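Local coordinates for Mgp-operon protein 3 (Mycoplasma pneumoniae, PDB 6RJ1) that probably takes part in adhesion to host cells as the immunodominant, membrane-anchored surface protein P40/P90, at residues A[493-499]-A[722-728]; A[550-556]-A[693-699]. All blocks are in the same frame, centred on the assembly; numbering follows the deposited sequence.

Interaction 1: residues A[493-499]-A[722-728]; sequences WAKTELN and KVKWTNT
Thr496 to Leu498 runs alongside Val723 to Trp725 as a short parallel pair, the two strand axes 4.7 Å apart and diverging by 25°, with backbone bonds that alternate from Val723 N to Lys495 O (2.8 Å), from Glu497 N to Val723 O, and from Trp725 N to Glu497 O. On one face the indole of Trp725 takes most of the packing. Thr496 CG2, anti to its own backbone nitrogen (chi1 -49° for OG1), sits over the six-membered ring in a CH-pi contact, 4.0 Å from the Trp725 ring centroid. The Leu498 side chain lies beside the same indole, CD2 3.6 Å from Trp725 CE3, and Trp493 brings the outer edge of its ring up to Trp725 CZ3 with the two planes nearly perpendicular. Thr496 OG1 turns to Tyr478 OH and Trp492 O, while Trp725 NE1 bonds to Glu703 O. On the other face, Glu497 OE1 rests 3.4 Å from Lys724 CE; Lys724 NZ stands 4.2 Å from Glu497 OE1, beyond a salt bridge. Further along, Asn499 N donates a hydrogen bond to Thr728 OG1 (2.8 Å), and its amide ND2 donates to Thr726 O (2.8 Å) in the carbonyl plane. The pair thus adds strand 496-498 in parallel to strand 723-732 of the mixed sheet, with an apolar face built round Trp725 and a more exposed, charged one, while Asn499 ties down the turn through Thr726 to Thr728.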
loop_
_atom_site.group_PDB
_atom_site.type_symbol
_atom_site.label_atom_id
_atom_site.label_comp_id
_atom_site.label_asym_id
_atom_site.label_seq_id
_atom_site.Cartn_x
_atom_site.Cartn_y
_atom_site.Cartn_z
ATOM N N TRP A 493 -10.046 -3.020 8.091
ATOM C CA TRP A 493 -9.419 -4.002 7.203
ATOM C C TRP A 493 -9.166 -5.323 7.957
ATOM O O TRP A 493 -9.301 -6.400 7.367
ATOM C CB TRP A 493 -8.119 -3.471 6.597
ATOM C CG TRP A 493 -8.311 -2.649 5.358
ATOM C CD1 TRP A 493 -7.936 -1.352 5.171
ATOM C CD2 TRP A 493 -8.917 -3.076 4.127
ATOM N NE1 TRP A 493 -8.259 -0.943 3.901
ATOM C CE2 TRP A 493 -8.861 -1.982 3.235
ATOM C CE3 TRP A 493 -9.487 -4.289 3.683
ATOM C CZ2 TRP A 493 -9.383 -2.050 1.935
ATOM C CZ3 TRP A 493 -9.986 -4.362 2.391
ATOM C CH2 TRP A 493 -9.946 -3.250 1.535
ATOM N N ALA A 494 -8.854 -5.226 9.274
ATOM C CA ALA A 494 -8.619 -6.358 10.177
ATOM C C ALA A 494 -9.872 -7.216 10.351
ATOM O O ALA A 494 -9.770 -8.361 10.792
ATOM C CB ALA A 494 -8.125 -5.862 11.531
ATOM N N LYS A 495 -11.050 -6.656 10.031
ATOM C CA LYS A 495 -12.343 -7.348 10.098
ATOM C C LYS A 495 -12.832 -7.721 8.676
ATOM O O LYS A 495 -13.959 -8.193 8.518
ATOM C CB LYS A 495 -13.378 -6.505 10.850
ATOM C CG LYS A 495 -13.227 -6.560 12.361
ATOM C CD LYS A 495 -14.077 -5.520 13.082
ATOM C CE LYS A 495 -15.498 -5.965 13.329
ATOM N NZ LYS A 495 -16.182 -5.112 14.343
ATOM N N THR A 496 -11.970 -7.512 7.644
ATOM C CA THR A 496 -12.262 -7.867 6.256
ATOM C C THR A 496 -11.309 -8.976 5.827
ATOM O O THR A 496 -10.142 -8.720 5.510
ATOM C CB THR A 496 -12.245 -6.648 5.321
ATOM O OG1 THR A 496 -13.027 -5.598 5.882
ATOM C CG2 THR A 496 -12.769 -6.979 3.935
ATOM N N GLU A 497 -11.810 -10.219 5.862
ATOM C CA GLU A 497 -11.081 -11.418 5.481
ATOM C C GLU A 497 -11.070 -11.511 3.956
ATOM O O GLU A 497 -12.122 -11.472 3.314
ATOM C CB GLU A 497 -11.723 -12.656 6.122
ATOM C CG GLU A 497 -10.890 -13.928 6.057
ATOM C CD GLU A 497 -11.688 -15.174 6.399
ATOM O OE1 GLU A 497 -12.442 -15.662 5.525
ATOM O OE2 GLU A 497 -11.570 -15.655 7.551
ATOM N N LEU A 498 -9.872 -11.579 3.381
ATOM C CA LEU A 498 -9.689 -11.665 1.937
ATOM C C LEU A 498 -9.198 -13.052 1.558
ATOM O O LEU A 498 -8.697 -13.795 2.409
ATOM C CB LEU A 498 -8.681 -10.598 1.447
ATOM C CG LEU A 498 -9.005 -9.125 1.754
ATOM C CD1 LEU A 498 -7.923 -8.220 1.268
ATOM C CD2 LEU A 498 -10.324 -8.683 1.137
ATOM N N ASN A 499 -9.388 -13.412 0.288
ATOM C CA ASN A 499 -8.887 -14.660 -0.260
ATOM C C ASN A 499 -7.472 -14.335 -0.729
ATOM O O ASN A 499 -7.271 -13.387 -1.494
ATOM C CB ASN A 499 -9.765 -15.146 -1.406
ATOM C CG ASN A 499 -9.402 -16.493 -1.985
ATOM O OD1 ASN A 499 -8.334 -17.068 -1.742
ATOM N ND2 ASN A 499 -10.297 -17.028 -2.782
ATOM N N LYS A 722 -16.621 -11.100 10.788
ATOM C CA LYS A 722 -15.763 -10.732 9.675
ATOM C C LYS A 722 -16.529 -10.606 8.349
ATOM O O LYS A 722 -17.522 -11.302 8.133
ATOM C CB LYS A 722 -14.651 -11.791 9.540
ATOM C CG LYS A 722 -13.224 -11.249 9.533
ATOM C CD LYS A 722 -12.653 -11.045 10.940
ATOM C CE LYS A 722 -11.224 -11.508 11.054
ATOM N NZ LYS A 722 -11.132 -12.987 11.197
ATOM N N VAL A 723 -16.037 -9.728 7.463
ATOM C CA VAL A 723 -16.555 -9.495 6.111
ATOM C C VAL A 723 -15.744 -10.466 5.247
ATOM O O VAL A 723 -14.524 -10.554 5.410
ATOM C CB VAL A 723 -16.339 -8.023 5.637
ATOM C CG1 VAL A 723 -17.049 -7.752 4.315
ATOM C CG2 VAL A 723 -16.779 -7.021 6.688
ATOM N N LYS A 724 -16.404 -11.205 4.360
ATOM C CA LYS A 724 -15.707 -12.160 3.502
ATOM C C LYS A 724 -15.774 -11.799 2.017
ATOM O O LYS A 724 -16.848 -11.861 1.408
ATOM C CB LYS A 724 -16.189 -13.603 3.754
ATOM C CG LYS A 724 -15.606 -14.246 5.007
ATOM C CD LYS A 724 -15.929 -15.735 5.058
ATOM C CE LYS A 724 -15.626 -16.344 6.406
ATOM N NZ LYS A 724 -15.999 -17.781 6.455
ATOM N N TRP A 725 -14.618 -11.414 1.447
ATOM C CA TRP A 725 -14.452 -11.097 0.027
ATOM C C TRP A 725 -13.660 -12.276 -0.540
ATOM O O TRP A 725 -12.443 -12.364 -0.353
ATOM C CB TRP A 725 -13.715 -9.747 -0.168
ATOM C CG TRP A 725 -14.462 -8.516 0.291
ATOM C CD1 TRP A 725 -15.718 -8.459 0.830
ATOM C CD2 TRP A 725 -13.999 -7.158 0.209
ATOM N NE1 TRP A 725 -16.056 -7.153 1.108
ATOM C CE2 TRP A 725 -15.022 -6.333 0.734
ATOM C CE3 TRP A 725 -12.813 -6.556 -0.254
ATOM C CZ2 TRP A 725 -14.893 -4.941 0.811
ATOM C CZ3 TRP A 725 -12.683 -5.182 -0.165
ATOM C CH2 TRP A 725 -13.719 -4.386 0.348
ATOM N N THR A 726 -14.371 -13.237 -1.134
ATOM C CA THR A 726 -13.779 -14.482 -1.636
ATOM C C THR A 726 -13.195 -14.389 -3.060
ATOM O O THR A 726 -12.358 -15.223 -3.424
ATOM C CB THR A 726 -14.782 -15.631 -1.513
ATOM O OG1 THR A 726 -16.028 -15.212 -2.058
ATOM C CG2 THR A 726 -14.977 -16.078 -0.068
ATOM N N ASN A 727 -13.613 -13.391 -3.859
ATOM C CA ASN A 727 -13.099 -13.245 -5.221
ATOM C C ASN A 727 -11.909 -12.283 -5.276
ATOM O O ASN A 727 -11.899 -11.299 -6.018
ATOM C CB ASN A 727 -14.210 -12.892 -6.203
ATOM C CG ASN A 727 -15.146 -14.044 -6.389
ATOM O OD1 ASN A 727 -14.782 -15.074 -6.958
ATOM N ND2 ASN A 727 -16.358 -13.912 -5.884
ATOM N N THR A 728 -10.901 -12.595 -4.463
ATOM C CA THR A 728 -9.657 -11.847 -4.360
ATOM C C THR A 728 -8.494 -12.832 -4.433
ATOM O O THR A 728 -8.699 -14.050 -4.341
ATOM C CB THR A 728 -9.611 -11.002 -3.058
ATOM O OG1 THR A 728 -9.810 -11.850 -1.937
ATOM C CG2 THR A 728 -10.636 -9.863 -3.034
#

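Interaction 2: residues A[550-556]-A[693-699]; sequences LVFAAFK and LLVYGIV
Phe552 CG sits between its backbone N and carbonyl carbon (chi1 82°), which swings the ring across to Gly697 on the neighbouring strand, whose N lies over one ring face toward the rim. Gly697 has no side chain there, and the Phe552 ring covers its backbone, flanked by Val695 CG1, 4.1 Å from Phe552 CE2, and by Val699 CG1 near Phe552 CD1. On the opposite face of the sheet, Leu694 CG is anti to the backbone nitrogen (chi1 -170°), which carries CD1 over the ring of Phe555 in a CH-pi contact, 3.9 Å from the Phe555 ring centroid. Val551 CG2 meets Ile698 CG1 on this same face, and Ala553 and Tyr696 face each other through their CB atoms. The strands are antiparallel, with paired bonds at Leu550 and Val699, Phe552 and Gly697, and Ala554 and Val695; Val695 N to Ala554 O is 2.7 Å. Beyond them Lys556 N donates to Leu693 O, and a water continues the ladder by donating to Lys556 O (2.7 Å) and accepting from Leu693 N (2.8 Å). Lys556 NZ bonds to Asn660 OD1, and Tyr696 OH to Ser833 OG. Strands 799-805 and 808-815 cover the face bearing Val551, Ala553 and Ile698. Inward backbone groups therefore pair across the two strands, while strands 538-546 and 723-732 bond to their outer edges, placing the pair inside the sheet with a buried, largely apolar face on each side.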
loop_
_atom_site.group_PDB
_atom_site.type_symbol
_atom_site.label_atom_id
_atom_site.label_comp_id
_atom_site.label_asym_id
_atom_site.label_seq_id
_atom_site.Cartn_x
_atom_site.Cartn_y
_atom_site.Cartn_z
ATOM N N LEU A 550 -17.011 -3.712 -8.170
ATOM C CA LEU A 550 -15.858 -2.936 -7.740
ATOM C C LEU A 550 -14.585 -3.778 -7.888
ATOM O O LEU A 550 -14.536 -4.929 -7.469
ATOM C CB LEU A 550 -16.014 -2.445 -6.287
ATOM C CG LEU A 550 -14.822 -1.647 -5.721
ATOM C CD1 LEU A 550 -14.910 -0.181 -6.090
ATOM C CD2 LEU A 550 -14.685 -1.834 -4.224
ATOM N N VAL A 551 -13.560 -3.182 -8.474
ATOM C CA VAL A 551 -12.263 -3.801 -8.650
ATOM C C VAL A 551 -11.253 -2.963 -7.848
ATOM O O VAL A 551 -11.331 -1.735 -7.847
ATOM C CB VAL A 551 -11.930 -3.925 -10.156
ATOM C CG1 VAL A 551 -10.453 -4.203 -10.378
ATOM C CG2 VAL A 551 -12.773 -5.015 -10.807
ATOM N N PHE A 552 -10.350 -3.627 -7.122
ATOM C CA PHE A 552 -9.323 -2.958 -6.327
ATOM C C PHE A 552 -7.997 -3.726 -6.374
ATOM O O PHE A 552 -7.959 -4.910 -6.731
ATOM C CB PHE A 552 -9.800 -2.748 -4.870
ATOM C CG PHE A 552 -9.624 -3.960 -3.985
ATOM C CD1 PHE A 552 -10.541 -5.008 -4.022
ATOM C CD2 PHE A 552 -8.518 -4.076 -3.145
ATOM C CE1 PHE A 552 -10.356 -6.149 -3.229
ATOM C CE2 PHE A 552 -8.327 -5.223 -2.369
ATOM C CZ PHE A 552 -9.248 -6.250 -2.416
ATOM N N ALA A 553 -6.918 -3.037 -5.984
ATOM C CA ALA A 553 -5.558 -3.559 -5.886
ATOM C C ALA A 553 -4.822 -2.742 -4.855
ATOM O O ALA A 553 -5.020 -1.524 -4.748
ATOM C CB ALA A 553 -4.842 -3.490 -7.223
ATOM N N ALA A 554 -4.002 -3.427 -4.061
ATOM C CA ALA A 554 -3.236 -2.825 -2.982
ATOM C C ALA A 554 -2.041 -3.697 -2.649
ATOM O O ALA A 554 -2.029 -4.888 -2.964
ATOM C CB ALA A 554 -4.125 -2.696 -1.744
ATOM N N PHE A 555 -1.043 -3.113 -1.994
ATOM C CA PHE A 555 0.075 -3.889 -1.490
ATOM C C PHE A 555 -0.258 -4.145 -0.037
ATOM O O PHE A 555 -0.781 -3.256 0.640
ATOM C CB PHE A 555 1.399 -3.130 -1.593
ATOM C CG PHE A 555 2.175 -3.472 -2.830
ATOM C CD1 PHE A 555 2.908 -4.655 -2.907
ATOM C CD2 PHE A 555 2.174 -2.618 -3.928
ATOM C CE1 PHE A 555 3.610 -4.983 -4.068
ATOM C CE2 PHE A 555 2.881 -2.944 -5.084
ATOM C CZ PHE A 555 3.589 -4.127 -5.146
ATOM N N LYS A 556 -0.005 -5.363 0.431
ATOM C CA LYS A 556 -0.223 -5.721 1.822
ATOM C C LYS A 556 0.877 -5.006 2.600
ATOM O O LYS A 556 2.060 -5.163 2.280
ATOM C CB LYS A 556 -0.107 -7.248 1.988
ATOM C CG LYS A 556 -0.226 -7.749 3.422
ATOM C CD LYS A 556 0.530 -9.071 3.628
ATOM C CE LYS A 556 1.917 -8.869 4.204
ATOM N NZ LYS A 556 1.878 -8.615 5.675
ATOM N N LEU A 693 3.799 -8.339 -1.281
ATOM C CA LEU A 693 2.560 -8.990 -1.680
ATOM C C LEU A 693 1.487 -8.048 -2.206
ATOM O O LEU A 693 0.964 -7.209 -1.460
ATOM C CB LEU A 693 2.013 -9.836 -0.521
ATOM C CG LEU A 693 2.015 -11.356 -0.680
ATOM C CD1 LEU A 693 3.416 -11.911 -0.960
ATOM C CD2 LEU A 693 1.439 -12.003 0.556
ATOM N N LEU A 694 1.139 -8.209 -3.498
ATOM C CA LEU A 694 0.056 -7.459 -4.101
ATOM C C LEU A 694 -1.231 -8.253 -3.900
ATOM O O LEU A 694 -1.281 -9.447 -4.162
ATOM C CB LEU A 694 0.291 -7.144 -5.587
ATOM C CG LEU A 694 -0.724 -6.140 -6.198
ATOM C CD1 LEU A 694 -0.269 -4.688 -6.006
ATOM C CD2 LEU A 694 -0.988 -6.441 -7.650
ATOM N N VAL A 695 -2.243 -7.576 -3.392
ATOM C CA VAL A 695 -3.579 -8.077 -3.111
ATOM C C VAL A 695 -4.504 -7.374 -4.115
ATOM O O VAL A 695 -4.416 -6.158 -4.299
ATOM C CB VAL A 695 -3.932 -7.760 -1.627
ATOM C CG1 VAL A 695 -5.407 -7.955 -1.336
ATOM C CG2 VAL A 695 -3.089 -8.600 -0.672
ATOM N N TYR A 696 -5.340 -8.145 -4.805
ATOM C CA TYR A 696 -6.268 -7.619 -5.814
ATOM C C TYR A 696 -7.550 -8.439 -5.816
ATOM O O TYR A 696 -7.564 -9.556 -5.294
ATOM C CB TYR A 696 -5.616 -7.613 -7.217
ATOM C CG TYR A 696 -5.220 -8.987 -7.725
ATOM C CD1 TYR A 696 -3.995 -9.558 -7.375
ATOM C CD2 TYR A 696 -6.064 -9.715 -8.560
ATOM C CE1 TYR A 696 -3.636 -10.828 -7.817
ATOM C CE2 TYR A 696 -5.708 -10.982 -9.020
ATOM C CZ TYR A 696 -4.496 -11.539 -8.637
ATOM O OH TYR A 696 -4.139 -12.795 -9.073
ATOM N N GLY A 697 -8.604 -7.897 -6.412
ATOM C CA GLY A 697 -9.868 -8.610 -6.499
ATOM C C GLY A 697 -11.035 -7.820 -7.040
ATOM O O GLY A 697 -10.947 -6.606 -7.260
ATOM N N ILE A 698 -12.133 -8.551 -7.274
ATOM C CA ILE A 698 -13.427 -8.061 -7.731
ATOM C C ILE A 698 -14.427 -8.293 -6.586
ATOM O O ILE A 698 -14.406 -9.358 -5.961
ATOM C CB ILE A 698 -13.856 -8.693 -9.095
ATOM C CG1 ILE A 698 -15.108 -7.990 -9.666
ATOM C CG2 ILE A 698 -14.014 -10.248 -9.035
ATOM C CD1 ILE A 698 -15.417 -8.309 -11.117
ATOM N N VAL A 699 -15.251 -7.281 -6.275
ATOM C CA VAL A 699 -16.208 -7.357 -5.176
ATOM C C VAL A 699 -17.598 -6.872 -5.642
ATOM O O VAL A 699 -17.714 -5.824 -6.284
ATOM C CB VAL A 699 -15.673 -6.680 -3.867
ATOM C CG1 VAL A 699 -14.544 -5.682 -4.133
ATOM C CG2 VAL A 699 -16.773 -6.061 -3.018
HETATM O O HOH W 1 3.307 -7.396 1.308
#

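How the interactions relate
Interactions 1 and 2 belong to one mixed sheet, their centres about 11 Å apart. Strand 693-699 joins them: it pairs with strand 549-563 in interaction 2 and, along its other edge, with strand 723-732, which in turn takes the short strand 496-498 in interaction 1. Along the chain the order is 493-499, 550-556, 693-699, 722-728, so the outer pair brackets the inner one. They also touch directly: Asn727 O and Ile698 N probably share a hydrogen bond at 3.0 Å, and Leu498 CD1 packs against Val695 CG1. Chain parts more than 200 residues apart thus combine into one continuous sheet in this probable adhesin.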